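Local coordinates for alcohol dehydrogenase (Thermus sp., PDB 4CPD), which binds zinc and NAD and probably catalyses the reversible, NAD-dependent oxidation of alcohols to the corresponding carbonyl compounds, at residues 171-176 with 254-259; 183-188 with 207-212; 197-202 with 226-231; 240-243 with 249-252. All blocks are in the same frame, centred on the assembly; numbering follows the deposited sequence.

Interaction 1: residues 171-176 with 254-259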
loop_
_atom_site.group_PDB
_atom_site.type_symbol
_atom_site.label_atom_id
_atom_site.label_comp_id
_atom_site.label_asym_id
_atom_site.label_seq_id
_atom_site.Cartn_x
_atom_site.Cartn_y
_atom_site.Cartn_z
ATOM N N SER A 171 -6.851 2.348 16.057
ATOM C CA SER A 171 -5.698 2.542 16.909
ATOM C C SER A 171 -4.465 2.760 16.019
ATOM O O SER A 171 -4.377 2.199 14.943
ATOM C CB SER A 171 -5.509 1.325 17.804
ATOM O OG SER A 171 -5.131 0.195 17.035
ATOM N N VAL A 172 -3.514 3.551 16.488
ATOM C CA VAL A 172 -2.408 3.979 15.670
ATOM C C VAL A 172 -1.111 3.888 16.436
ATOM O O VAL A 172 -1.040 4.357 17.564
ATOM C CB VAL A 172 -2.584 5.446 15.285
ATOM C CG1 VAL A 172 -1.548 5.870 14.264
ATOM C CG2 VAL A 172 -3.965 5.683 14.732
ATOM N N ALA A 173 -0.068 3.340 15.825
ATOM C CA ALA A 173 1.259 3.449 16.414
ATOM C C ALA A 173 2.114 4.391 15.588
ATOM O O ALA A 173 2.117 4.295 14.374
ATOM C CB ALA A 173 1.913 2.088 16.495
ATOM N N VAL A 174 2.844 5.290 16.242
ATOM C CA VAL A 174 3.728 6.229 15.545
ATOM C C VAL A 174 5.132 5.961 16.012
ATOM O O VAL A 174 5.406 6.022 17.199
ATOM C CB VAL A 174 3.395 7.687 15.874
ATOM C CG1 VAL A 174 4.309 8.636 15.130
ATOM C CG2 VAL A 174 1.939 7.974 15.563
ATOM N N ILE A 175 6.024 5.670 15.078
ATOM C CA ILE A 175 7.401 5.333 15.416
ATOM C C ILE A 175 8.248 6.545 15.080
ATOM O O ILE A 175 8.394 6.916 13.906
ATOM C CB ILE A 175 7.884 4.076 14.653
ATOM C CG1 ILE A 175 7.125 2.837 15.140
ATOM C CG2 ILE A 175 9.366 3.842 14.848
ATOM C CD1 ILE A 175 7.209 1.655 14.194
ATOM N N GLY A 176 8.794 7.160 16.126
ATOM C CA GLY A 176 9.494 8.427 15.998
ATOM C C GLY A 176 8.657 9.536 16.601
ATOM O O GLY A 176 7.600 9.884 16.085
ATOM N N LEU A 254 6.214 -3.326 10.493
ATOM C CA LEU A 254 5.577 -4.477 9.845
ATOM C C LEU A 254 5.280 -5.644 10.796
ATOM O O LEU A 254 4.299 -6.362 10.628
ATOM C CB LEU A 254 6.407 -4.936 8.650
ATOM C CG LEU A 254 6.323 -3.934 7.493
ATOM C CD1 LEU A 254 7.430 -4.167 6.501
ATOM C CD2 LEU A 254 4.983 -3.990 6.767
ATOM N N GLU A 255 6.116 -5.817 11.806
ATOM C CA GLU A 255 5.842 -6.798 12.830
ATOM C C GLU A 255 4.695 -6.319 13.737
ATOM O O GLU A 255 3.767 -7.055 14.070
ATOM C CB GLU A 255 7.106 -7.018 13.645
ATOM C CG GLU A 255 7.087 -8.328 14.418
ATOM C CD GLU A 255 8.382 -8.596 15.166
ATOM O OE1 GLU A 255 9.348 -7.804 15.033
ATOM O OE2 GLU A 255 8.431 -9.624 15.875
ATOM N N MET A 256 4.787 -5.064 14.137
ATOM C CA MET A 256 3.867 -4.464 15.082
ATOM C C MET A 256 2.396 -4.421 14.589
ATOM O O MET A 256 1.467 -4.745 15.337
ATOM C CB MET A 256 4.416 -3.067 15.331
ATOM C CG MET A 256 3.693 -2.175 16.309
ATOM S SD MET A 256 4.595 -0.606 16.383
ATOM C CE MET A 256 6.194 -1.095 17.008
ATOM N N VAL A 257 2.192 -4.017 13.334
ATOM C CA VAL A 257 0.852 -3.735 12.819
ATOM C C VAL A 257 0.034 -5.011 12.870
ATOM O O VAL A 257 0.580 -6.089 12.685
ATOM C CB VAL A 257 0.900 -3.174 11.367
ATOM C CG1 VAL A 257 1.368 -4.237 10.384
ATOM C CG2 VAL A 257 -0.448 -2.603 10.933
ATOM N N ARG A 258 -1.271 -4.891 13.127
ATOM C CA ARG A 258 -2.153 -6.055 13.089
ATOM C C ARG A 258 -2.262 -6.652 11.694
ATOM O O ARG A 258 -2.089 -5.964 10.703
ATOM C CB ARG A 258 -3.563 -5.725 13.594
ATOM C CG ARG A 258 -4.470 -4.923 12.668
ATOM C CD ARG A 258 -5.900 -4.954 13.187
ATOM N NE ARG A 258 -6.837 -4.063 12.476
ATOM C CZ ARG A 258 -7.427 -4.326 11.305
ATOM N NH1 ARG A 258 -7.187 -5.449 10.627
ATOM N NH2 ARG A 258 -8.270 -3.452 10.799
ATOM N N PRO A 259 -2.592 -7.939 11.626
ATOM C CA PRO A 259 -3.037 -8.508 10.373
ATOM C C PRO A 259 -4.121 -7.658 9.761
ATOM O O PRO A 259 -5.002 -7.179 10.465
ATOM C CB PRO A 259 -3.607 -9.874 10.791
ATOM C CG PRO A 259 -2.795 -10.252 11.989
ATOM C CD PRO A 259 -2.556 -8.950 12.703
#

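Interaction 2: residues 183-188 with 207-212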
loop_
_atom_site.group_PDB
_atom_site.type_symbol
_atom_site.label_atom_id
_atom_site.label_comp_id
_atom_site.label_asym_id
_atom_site.label_seq_id
_atom_site.Cartn_x
_atom_site.Cartn_y
_atom_site.Cartn_z
ATOM N N MET A 183 3.510 15.769 15.069
ATOM C CA MET A 183 2.384 16.216 14.235
ATOM C C MET A 183 1.386 15.050 14.056
ATOM O O MET A 183 0.152 15.213 14.169
ATOM C CB MET A 183 2.837 16.682 12.863
ATOM C CG MET A 183 3.834 17.826 12.843
ATOM S SD MET A 183 3.193 19.435 13.348
ATOM C CE MET A 183 3.849 19.477 15.016
ATOM N N ALA A 184 1.928 13.872 13.784
ATOM C CA ALA A 184 1.100 12.713 13.544
ATOM C C ALA A 184 0.243 12.412 14.751
ATOM O O ALA A 184 -0.964 12.166 14.624
ATOM C CB ALA A 184 1.963 11.501 13.206
ATOM N N ILE A 185 0.865 12.421 15.926
ATOM C CA ILE A 185 0.120 12.180 17.158
ATOM C C ILE A 185 -1.066 13.133 17.307
ATOM O O ILE A 185 -2.199 12.705 17.478
ATOM C CB ILE A 185 1.017 12.282 18.380
ATOM C CG1 ILE A 185 1.966 11.106 18.404
ATOM C CG2 ILE A 185 0.194 12.237 19.642
ATOM C CD1 ILE A 185 3.155 11.315 19.320
ATOM N N GLU A 186 -0.806 14.424 17.223
ATOM C CA GLU A 186 -1.873 15.413 17.358
ATOM C C GLU A 186 -2.963 15.155 16.337
ATOM O O GLU A 186 -4.117 15.151 16.689
ATOM C CB GLU A 186 -1.319 16.826 17.185
ATOM C CG GLU A 186 -2.206 17.933 17.735
ATOM C CD GLU A 186 -1.593 19.333 17.598
ATOM O OE1 GLU A 186 -0.386 19.475 17.316
ATOM O OE2 GLU A 186 -2.322 20.310 17.798
ATOM N N VAL A 187 -2.590 14.955 15.072
ATOM C CA VAL A 187 -3.564 14.767 13.993
ATOM C C VAL A 187 -4.386 13.531 14.287
ATOM O O VAL A 187 -5.622 13.553 14.197
ATOM C CB VAL A 187 -2.894 14.564 12.624
ATOM C CG1 VAL A 187 -3.922 14.137 11.578
ATOM C CG2 VAL A 187 -2.175 15.824 12.175
ATOM N N ALA A 188 -3.703 12.446 14.639
ATOM C CA ALA A 188 -4.406 11.194 14.879
ATOM C C ALA A 188 -5.523 11.412 15.900
ATOM O O ALA A 188 -6.666 10.977 15.714
ATOM C CB ALA A 188 -3.449 10.124 15.344
ATOM N N GLU A 207 7.829 12.410 26.643
ATOM C CA GLU A 207 7.026 13.243 27.541
ATOM C C GLU A 207 6.105 14.134 26.731
ATOM O O GLU A 207 4.942 14.311 27.047
ATOM C CB GLU A 207 7.931 14.110 28.445
ATOM C CG GLU A 207 8.391 13.421 29.729
ATOM N N ARG A 208 6.654 14.696 25.672
ATOM C CA ARG A 208 5.895 15.537 24.766
ATOM C C ARG A 208 4.791 14.730 24.074
ATOM O O ARG A 208 3.649 15.184 23.936
ATOM C CB ARG A 208 6.836 16.149 23.723
ATOM C CG ARG A 208 6.514 17.588 23.384
ATOM C CD ARG A 208 7.042 18.548 24.452
ATOM N NE ARG A 208 7.037 19.919 23.958
ATOM C CZ ARG A 208 5.939 20.601 23.636
ATOM N NH1 ARG A 208 4.732 20.051 23.758
ATOM N NH2 ARG A 208 6.048 21.841 23.183
ATOM N N ALA A 209 5.149 13.532 23.630
ATOM C CA ALA A 209 4.189 12.659 22.992
ATOM C C ALA A 209 3.035 12.378 23.939
ATOM O O ALA A 209 1.856 12.418 23.559
ATOM C CB ALA A 209 4.858 11.361 22.566
ATOM N N ALA A 210 3.375 12.112 25.188
ATOM C CA ALA A 210 2.346 11.842 26.195
ATOM C C ALA A 210 1.434 13.045 26.412
ATOM O O ALA A 210 0.232 12.898 26.522
ATOM C CB ALA A 210 2.984 11.414 27.500
ATOM N N SER A 211 1.985 14.246 26.440
ATOM C CA SER A 211 1.130 15.412 26.647
ATOM C C SER A 211 0.096 15.570 25.539
ATOM O O SER A 211 -0.968 16.133 25.773
ATOM C CB SER A 211 1.964 16.686 26.784
ATOM O OG SER A 211 3.036 16.691 25.860
ATOM N N LEU A 212 0.423 15.074 24.338
ATOM C CA LEU A 212 -0.451 15.183 23.148
ATOM C C LEU A 212 -1.519 14.090 23.104
ATOM O O LEU A 212 -2.472 14.156 22.319
ATOM C CB LEU A 212 0.378 15.154 21.870
ATOM C CG LEU A 212 1.229 16.405 21.635
ATOM C CD1 LEU A 212 2.311 16.126 20.602
ATOM C CD2 LEU A 212 0.361 17.576 21.196
#

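Interaction 3: residues 197-202 with 226-231. With NAD (nicotinamide-adenine-dinucleotide), chain G.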
loop_
_atom_site.group_PDB
_atom_site.type_symbol
_atom_site.label_atom_id
_atom_site.label_comp_id
_atom_site.label_asym_id
_atom_site.label_seq_id
_atom_site.Cartn_x
_atom_site.Cartn_y
_atom_site.Cartn_z
ATOM N N LEU A 197 -0.081 5.245 20.122
ATOM C CA LEU A 197 1.139 4.796 20.801
ATOM C C LEU A 197 2.363 5.432 20.173
ATOM O O LEU A 197 2.516 5.423 18.954
ATOM C CB LEU A 197 1.258 3.285 20.683
ATOM C CG LEU A 197 -0.002 2.589 21.172
ATOM C CD1 LEU A 197 -0.440 1.493 20.225
ATOM C CD2 LEU A 197 0.216 2.046 22.564
ATOM N N ALA A 198 3.248 5.962 21.000
ATOM C CA ALA A 198 4.421 6.649 20.499
ATOM C C ALA A 198 5.628 5.880 20.927
ATOM O O ALA A 198 5.798 5.608 22.095
ATOM C CB ALA A 198 4.482 8.084 21.005
ATOM N N ILE A 199 6.451 5.515 19.959
ATOM C CA ILE A 199 7.658 4.777 20.197
ATOM C C ILE A 199 8.808 5.692 19.833
ATOM O O ILE A 199 8.858 6.215 18.716
ATOM C CB ILE A 199 7.716 3.508 19.332
ATOM C CG1 ILE A 199 6.653 2.502 19.778
ATOM C CG2 ILE A 199 9.087 2.848 19.416
ATOM C CD1 ILE A 199 5.322 2.651 19.089
ATOM N N ASP A 200 9.712 5.894 20.788
ATOM C CA ASP A 200 10.962 6.623 20.573
ATOM C C ASP A 200 11.968 6.144 21.625
ATOM O O ASP A 200 11.717 5.154 22.330
ATOM C CB ASP A 200 10.728 8.123 20.673
ATOM C CG ASP A 200 11.754 8.915 19.916
ATOM O OD1 ASP A 200 12.959 8.743 20.178
ATOM O OD2 ASP A 200 11.362 9.717 19.050
ATOM N N ARG A 201 13.105 6.825 21.717
ATOM C CA ARG A 201 14.123 6.495 22.703
ATOM C C ARG A 201 14.691 7.734 23.426
ATOM O O ARG A 201 15.819 7.703 23.924
ATOM C CB ARG A 201 15.247 5.720 22.012
ATOM C CG ARG A 201 16.039 6.561 21.024
ATOM C CD ARG A 201 17.034 5.730 20.239
ATOM N NE ARG A 201 17.819 6.582 19.348
ATOM C CZ ARG A 201 18.574 6.139 18.346
ATOM N NH1 ARG A 201 18.660 4.838 18.081
ATOM N NH2 ARG A 201 19.241 7.004 17.597
ATOM N N ILE A 202 13.917 8.815 23.490
ATOM C CA ILE A 202 14.349 10.067 24.149
ATOM C C ILE A 202 13.245 10.603 25.068
ATOM O O ILE A 202 12.204 11.061 24.584
ATOM C CB ILE A 202 14.736 11.155 23.125
ATOM C CG1 ILE A 202 15.948 10.694 22.314
ATOM C CG2 ILE A 202 15.040 12.480 23.823
ATOM C CD1 ILE A 202 16.393 11.670 21.244
ATOM N N ARG A 226 5.833 -6.189 21.867
ATOM C CA ARG A 226 5.086 -6.896 22.945
ATOM C C ARG A 226 4.078 -5.953 23.599
ATOM O O ARG A 226 2.912 -6.278 23.824
ATOM C CB ARG A 226 6.063 -7.403 24.015
ATOM N N ARG A 227 4.563 -4.749 23.845
ATOM C CA ARG A 227 3.841 -3.704 24.532
ATOM C C ARG A 227 2.680 -3.150 23.685
ATOM O O ARG A 227 1.533 -3.035 24.146
ATOM C CB ARG A 227 4.882 -2.632 24.853
ATOM C CG ARG A 227 4.402 -1.425 25.618
ATOM C CD ARG A 227 3.810 -1.711 26.996
ATOM N NE ARG A 227 3.822 -0.423 27.699
ATOM C CZ ARG A 227 2.752 0.307 28.025
ATOM N NH1 ARG A 227 1.517 -0.138 27.817
ATOM N NH2 ARG A 227 2.930 1.490 28.610
ATOM N N VAL A 228 2.985 -2.806 22.442
ATOM C CA VAL A 228 1.979 -2.333 21.507
ATOM C C VAL A 228 0.870 -3.377 21.345
ATOM O O VAL A 228 -0.320 -3.063 21.236
ATOM C CB VAL A 228 2.618 -1.997 20.124
ATOM C CG1 VAL A 228 1.563 -1.848 19.038
ATOM C CG2 VAL A 228 3.445 -0.713 20.193
ATOM N N ARG A 229 1.252 -4.636 21.312
ATOM C CA ARG A 229 0.260 -5.669 21.088
ATOM C C ARG A 229 -0.699 -5.788 22.266
ATOM O O ARG A 229 -1.919 -5.840 22.064
ATOM C CB ARG A 229 0.926 -7.002 20.755
ATOM C CG ARG A 229 1.366 -7.075 19.301
ATOM C CD ARG A 229 1.806 -8.462 18.887
ATOM N NE ARG A 229 2.467 -8.435 17.580
ATOM C CZ ARG A 229 3.362 -9.332 17.151
ATOM N NH1 ARG A 229 3.728 -10.363 17.917
ATOM N NH2 ARG A 229 3.906 -9.200 15.943
ATOM N N SER A 230 -0.152 -5.787 23.486
ATOM C CA SER A 230 -0.982 -5.854 24.700
ATOM C C SER A 230 -1.941 -4.651 24.808
ATOM O O SER A 230 -3.084 -4.787 25.270
ATOM C CB SER A 230 -0.122 -5.988 25.964
ATOM O OG SER A 230 1.099 -5.275 25.855
ATOM N N GLU A 231 -1.496 -3.490 24.340
ATOM C CA GLU A 231 -2.356 -2.317 24.336
ATOM C C GLU A 231 -3.486 -2.371 23.295
ATOM O O GLU A 231 -4.435 -1.570 23.363
ATOM C CB GLU A 231 -1.508 -1.075 24.108
ATOM C CG GLU A 231 -0.603 -0.719 25.278
ATOM C CD GLU A 231 -1.369 -0.178 26.497
ATOM O OE1 GLU A 231 -2.535 0.257 26.382
ATOM O OE2 GLU A 231 -0.788 -0.176 27.599
HETATM P PA NAD G . 14.268 14.164 13.721
HETATM O O1A NAD G . 14.307 15.527 14.415
HETATM O O2A NAD G . 15.579 13.462 13.380
HETATM O O5B NAD G . 13.331 13.091 14.491
HETATM C C5B NAD G . 13.662 11.703 14.504
HETATM C C4B NAD G . 13.168 11.063 15.798
HETATM O O4B NAD G . 13.212 9.635 15.684
HETATM C C3B NAD G . 14.049 11.464 16.987
HETATM O O3B NAD G . 13.291 11.799 18.160
HETATM C C2B NAD G . 14.856 10.228 17.265
HETATM O O2B NAD G . 15.225 10.129 18.644
HETATM C C1B NAD G . 13.887 9.143 16.839
HETATM N N9A NAD G . 14.615 7.910 16.539
HETATM C C8A NAD G . 15.766 7.837 15.840
HETATM N N7A NAD G . 16.158 6.543 15.769
HETATM C C5A NAD G . 15.247 5.785 16.423
HETATM C C6A NAD G . 15.055 4.350 16.709
HETATM N N6A NAD G . 15.964 3.474 16.252
HETATM N N1A NAD G . 13.973 3.949 17.429
HETATM C C2A NAD G . 13.065 4.835 17.881
HETATM N N3A NAD G . 13.182 6.165 17.653
HETATM C C4A NAD G . 14.226 6.691 16.942
HETATM O O3 NAD G . 13.475 14.297 12.313
HETATM P PN NAD G . 12.005 14.915 12.021
HETATM O O1N NAD G . 12.248 16.394 11.794
HETATM O O2N NAD G . 10.956 14.366 12.994
HETATM O O5D NAD G . 11.664 14.190 10.617
HETATM C C5D NAD G . 11.182 12.833 10.681
HETATM C C4D NAD G . 11.609 11.930 9.527
HETATM O O4D NAD G . 10.693 12.130 8.441
HETATM C C3D NAD G . 13.009 12.215 8.981
HETATM O O3D NAD G . 13.577 10.978 8.519
HETATM C C2D NAD G . 12.752 13.210 7.845
HETATM O O2D NAD G . 13.791 13.304 6.838
HETATM C C1D NAD G . 11.427 12.657 7.314
HETATM N N1N NAD G . 10.628 13.628 6.547
HETATM C C2N NAD G . 10.048 13.121 5.456
HETATM C C3N NAD G . 9.259 13.893 4.617
HETATM C C7N NAD G . 8.657 13.186 3.436
HETATM O O7N NAD G . 8.379 13.784 2.410
HETATM N N7N NAD G . 8.415 11.867 3.568
HETATM C C4N NAD G . 9.058 15.249 4.927
HETATM C C5N NAD G . 9.669 15.773 6.073
HETATM C C6N NAD G . 10.460 14.936 6.878
#

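Interaction 4: residues 240-243 with 249-252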
loop_
_atom_site.group_PDB
_atom_site.type_symbol
_atom_site.label_atom_id
_atom_site.label_comp_id
_atom_site.label_asym_id
_atom_site.label_seq_id
_atom_site.Cartn_x
_atom_site.Cartn_y
_atom_site.Cartn_z
ATOM N N VAL A 240 0.150 1.860 11.388
ATOM C CA VAL A 240 1.445 2.312 11.899
ATOM C C VAL A 240 1.986 3.379 10.988
ATOM O O VAL A 240 2.083 3.171 9.789
ATOM C CB VAL A 240 2.492 1.204 11.964
ATOM C CG1 VAL A 240 3.792 1.720 12.553
ATOM C CG2 VAL A 240 1.985 0.082 12.818
ATOM N N LEU A 241 2.344 4.516 11.565
ATOM C CA LEU A 241 3.065 5.556 10.846
ATOM C C LEU A 241 4.526 5.507 11.260
ATOM O O LEU A 241 4.827 5.793 12.408
ATOM C CB LEU A 241 2.506 6.932 11.179
ATOM C CG LEU A 241 3.236 8.003 10.388
ATOM C CD1 LEU A 241 2.518 8.220 9.086
ATOM C CD2 LEU A 241 3.302 9.290 11.145
ATOM N N GLU A 242 5.432 5.166 10.345
ATOM C CA GLU A 242 6.848 5.131 10.720
ATOM C C GLU A 242 7.473 6.432 10.246
ATOM O O GLU A 242 7.349 6.825 9.086
ATOM C CB GLU A 242 7.566 3.831 10.274
ATOM C CG GLU A 242 8.569 3.931 9.158
ATOM C CD GLU A 242 9.799 4.739 9.500
ATOM O OE1 GLU A 242 10.473 4.428 10.504
ATOM O OE2 GLU A 242 10.110 5.680 8.720
ATOM N N ALA A 243 8.101 7.124 11.182
ATOM C CA ALA A 243 8.588 8.474 10.938
ATOM C C ALA A 243 10.038 8.648 11.367
ATOM O O ALA A 243 10.433 9.760 11.756
ATOM C CB ALA A 243 7.719 9.480 11.665
ATOM N N THR A 249 13.406 0.291 11.912
ATOM C CA THR A 249 12.065 0.769 12.244
ATOM C C THR A 249 10.972 0.282 11.269
ATOM O O THR A 249 9.811 0.112 11.661
ATOM C CB THR A 249 12.032 2.298 12.343
ATOM O OG1 THR A 249 12.701 2.890 11.218
ATOM C CG2 THR A 249 12.708 2.744 13.606
ATOM N N LEU A 250 11.334 0.055 10.008
ATOM C CA LEU A 250 10.373 -0.486 9.044
ATOM C C LEU A 250 9.964 -1.931 9.359
ATOM O O LEU A 250 8.797 -2.291 9.222
ATOM C CB LEU A 250 10.907 -0.371 7.610
ATOM C CG LEU A 250 10.960 1.075 7.078
ATOM C CD1 LEU A 250 11.863 1.230 5.847
ATOM C CD2 LEU A 250 9.562 1.580 6.767
ATOM N N SER A 251 10.922 -2.755 9.775
ATOM C CA SER A 251 10.636 -4.147 10.135
ATOM C C SER A 251 9.775 -4.165 11.383
ATOM O O SER A 251 8.853 -4.978 11.536
ATOM C CB SER A 251 11.936 -4.907 10.393
ATOM O OG SER A 251 12.894 -4.595 9.398
ATOM N N LEU A 252 10.093 -3.229 12.263
ATOM C CA LEU A 252 9.330 -3.027 13.468
ATOM C C LEU A 252 7.879 -2.691 13.149
ATOM O O LEU A 252 6.964 -3.300 13.695
ATOM C CB LEU A 252 9.960 -1.911 14.288
ATOM C CG LEU A 252 9.670 -1.994 15.778
ATOM C CD1 LEU A 252 10.357 -3.207 16.415
ATOM C CD2 LEU A 252 10.127 -0.702 16.427
#

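Interaction 1: residues 171-176 with 254-259
Met256 lays its thioether across two alternate residues of a strand that face the helix, Ala173 and Ile175, and shows how an unbranched side chain can reach from a helix end to a sheet. With CG anti to the backbone N (chi1 -179°) and the next bond equally straight, the chain runs out from the helix until the sulfur stands 3.8 Å from Ala173 CB. It turns only at the CG-SD bond (chi3 -62°), which swings CE toward Ile175: Met256 CE and Ile175 CD1 are 4.1 Å apart. Met256 SD lies at the same distance from Ile175 CD1, and the isoleucine methyl is therefore touched by both of the last two atoms of the methionine. These two side chains meet tip to tip, the isoleucine supplying the end of its longer branch. Val228 of helix 224-231 packs on the same methionine.

The fold is the Rossmann-type coenzyme domain, a parallel sheet in which strand 171-175 is central and leads into the glycine-rich turn. Gly176, at the start of that turn, touches the bound NAD.

Past the helix end, Arg258 forms a salt bridge with Asp238 through NE, while Gln99 of the second subunit takes a hydrogen bond from NH1. Tyr94 of that subunit packs against both Arg258 and Pro259, carrying the segment into the dimer contact.

Interaction 2: residues 183-188 with 207-212
Ile185 fills the seam between helices 183-188 and 207-212, and following it outward from the backbone takes in two of the three close approaches of the contact. At CB the side chain divides. The short branch, CG2, lies anti to the backbone N and reaches Leu212, with CG2 to Leu212 CB measuring 3.7 Å; the two side chains cross at about a right angle, and the methyl meets the root of the leucine. The long branch sets off beside the backbone N (chi1 -70°). Its CG1 packs against Val174 CG2 of the central strand, on the sheet side, and the nearly straight chi2 then carries the tip forward, where Ile185 CD1 rests 3.7 Å from Ala209 CB. Ala198, on the strand between the two helices, touches both of these last two residues from the sheet side, so the end of the isoleucine is held between sheet and helix.

Nearer the surface, Leu212 CD2 comes within 4.3 Å of Glu186 CG, an apolar contact along the aliphatic part of the glutamate. The carboxylate itself is engaged outside this pair, its OE2 accepting from the backbone N of Gln312.

The helix axes approach to 9.5 Å and run nearly parallel, at 13°, with Ala209 offering its methyl to the isoleucine. Two parallel helices lying side by side on one face of a sheet, each following its own strand, are what consecutive beta-alpha units of a Rossmann fold produce: helix 179-190 makes the crossover into strand 195-200, and helix 203-212 follows directly from it.

Interaction 3: residues 197-202 with 226-231
Leu197 and Val228 meet at a slant, one branch to one branch, with Leu197 CD1 and Val228 CG1 4.1 Å apart. The valine's other methyl serves a different neighbour: Val228 CG2 sits 4.0 Å from Ile199 CD1, and here the side chains stand at about a right angle. Leu197 and Ile199 thus share one valine. The second branch of Leu197 turns to the stem of Glu231, where Leu197 CD2 lies 3.9 Å from Glu231 CB, leaving the carboxylate beyond to form a salt bridge with Lys195 through OE1. The helix runs antiparallel to the strand, at 176°, as a helix returning over its sheet does.

At its far end the strand turns from packing to coenzyme binding. Asp200 has CG on the side remote from its own N (chi1 -155°), and its two oxygens divide the adenosine ribose between them: NAD O2B donates to OD1 at 3.1 Å and NAD O3B to OD2 at 3.0 Å. OD2 also accepts from the backbone N of Ala177 in the glycine-rich turn, which ties the carboxylate to the neighbouring loop. A serine in place of Asp200 would probably leave at least one ribose hydroxyl, and perhaps the Ala177 amide, without its acceptor. Arg201, extended from CG to NE, lays one face of its guanidinium over the adenine, N7A of NAD standing 3.5 Å above the plane near its centre. An acidic residue closing the second strand and gripping both ribose hydroxyls is the hallmark of NAD-preferring Rossmann domains.

Interaction 4: residues 240-243 with 249-252
Thr249 opens the contact from the first turns of helix 247-256. Its OG1 occupies the rotamer between the backbone N and the carbonyl carbon (chi1 47°) and lies 2.8 Å from Glu242 OE1, the two side chains meeting at about a right angle. Gly246 O is also within hydrogen-bonding distance of this hydroxyl. Thr249 also packs against Ile175 and Val244, close to the bound NAD.

One residue on, Leu250, its CG set beside the backbone N (chi1 -70°), comes at the glutamate obliquely and touches its aliphatic part, Leu250 CD2 standing 3.5 Å from Glu242 CG. It packs on Ala265 of the next strand as well, and on Leu278 of the second subunit, so the leucine spans an intrachain and an interchain surface.

Across from them, Glu242 ends strand 239-242 with a chain bent at chi2 (66°). Weak bonds reach its carboxylate from backbone amides, Val244 N to OE1 and Gly245 N and Gly267 N to OE2. An alanine in place of Glu242 would probably leave the Thr249 hydroxyl without its carboxylate partner and open a gap beside Leu250 CD2. In this beta-alpha-beta unit, then, a buried carboxylate is set among backbone amides of two loops, after strands 239-242 and 262-265; such surroundings could help offset the cost of burying a charge, though the amide bonds are weak.

Overall arrangement
Following the chain, strand 171-175 opens interaction 1, whose loop is closed only at 254-259, so the other three contacts nest within it. Interaction 2 opens next, at 183-188, and interaction 3 at 197-202 before 207-212 closes interaction 2; closure of interaction 3 at 226-231 comes later, so these two cross. Interaction 4, a short loop from 240-243 to 249-252, follows both in series. Interaction 2 covers one face of the parallel sheet, while interactions 1, 3 and 4 bring helices 224-231 and 247-256 onto the other. Backbone bonding joins strand 171-175 to 195-200 and 239-242, gathering all four into one coenzyme-binding domain.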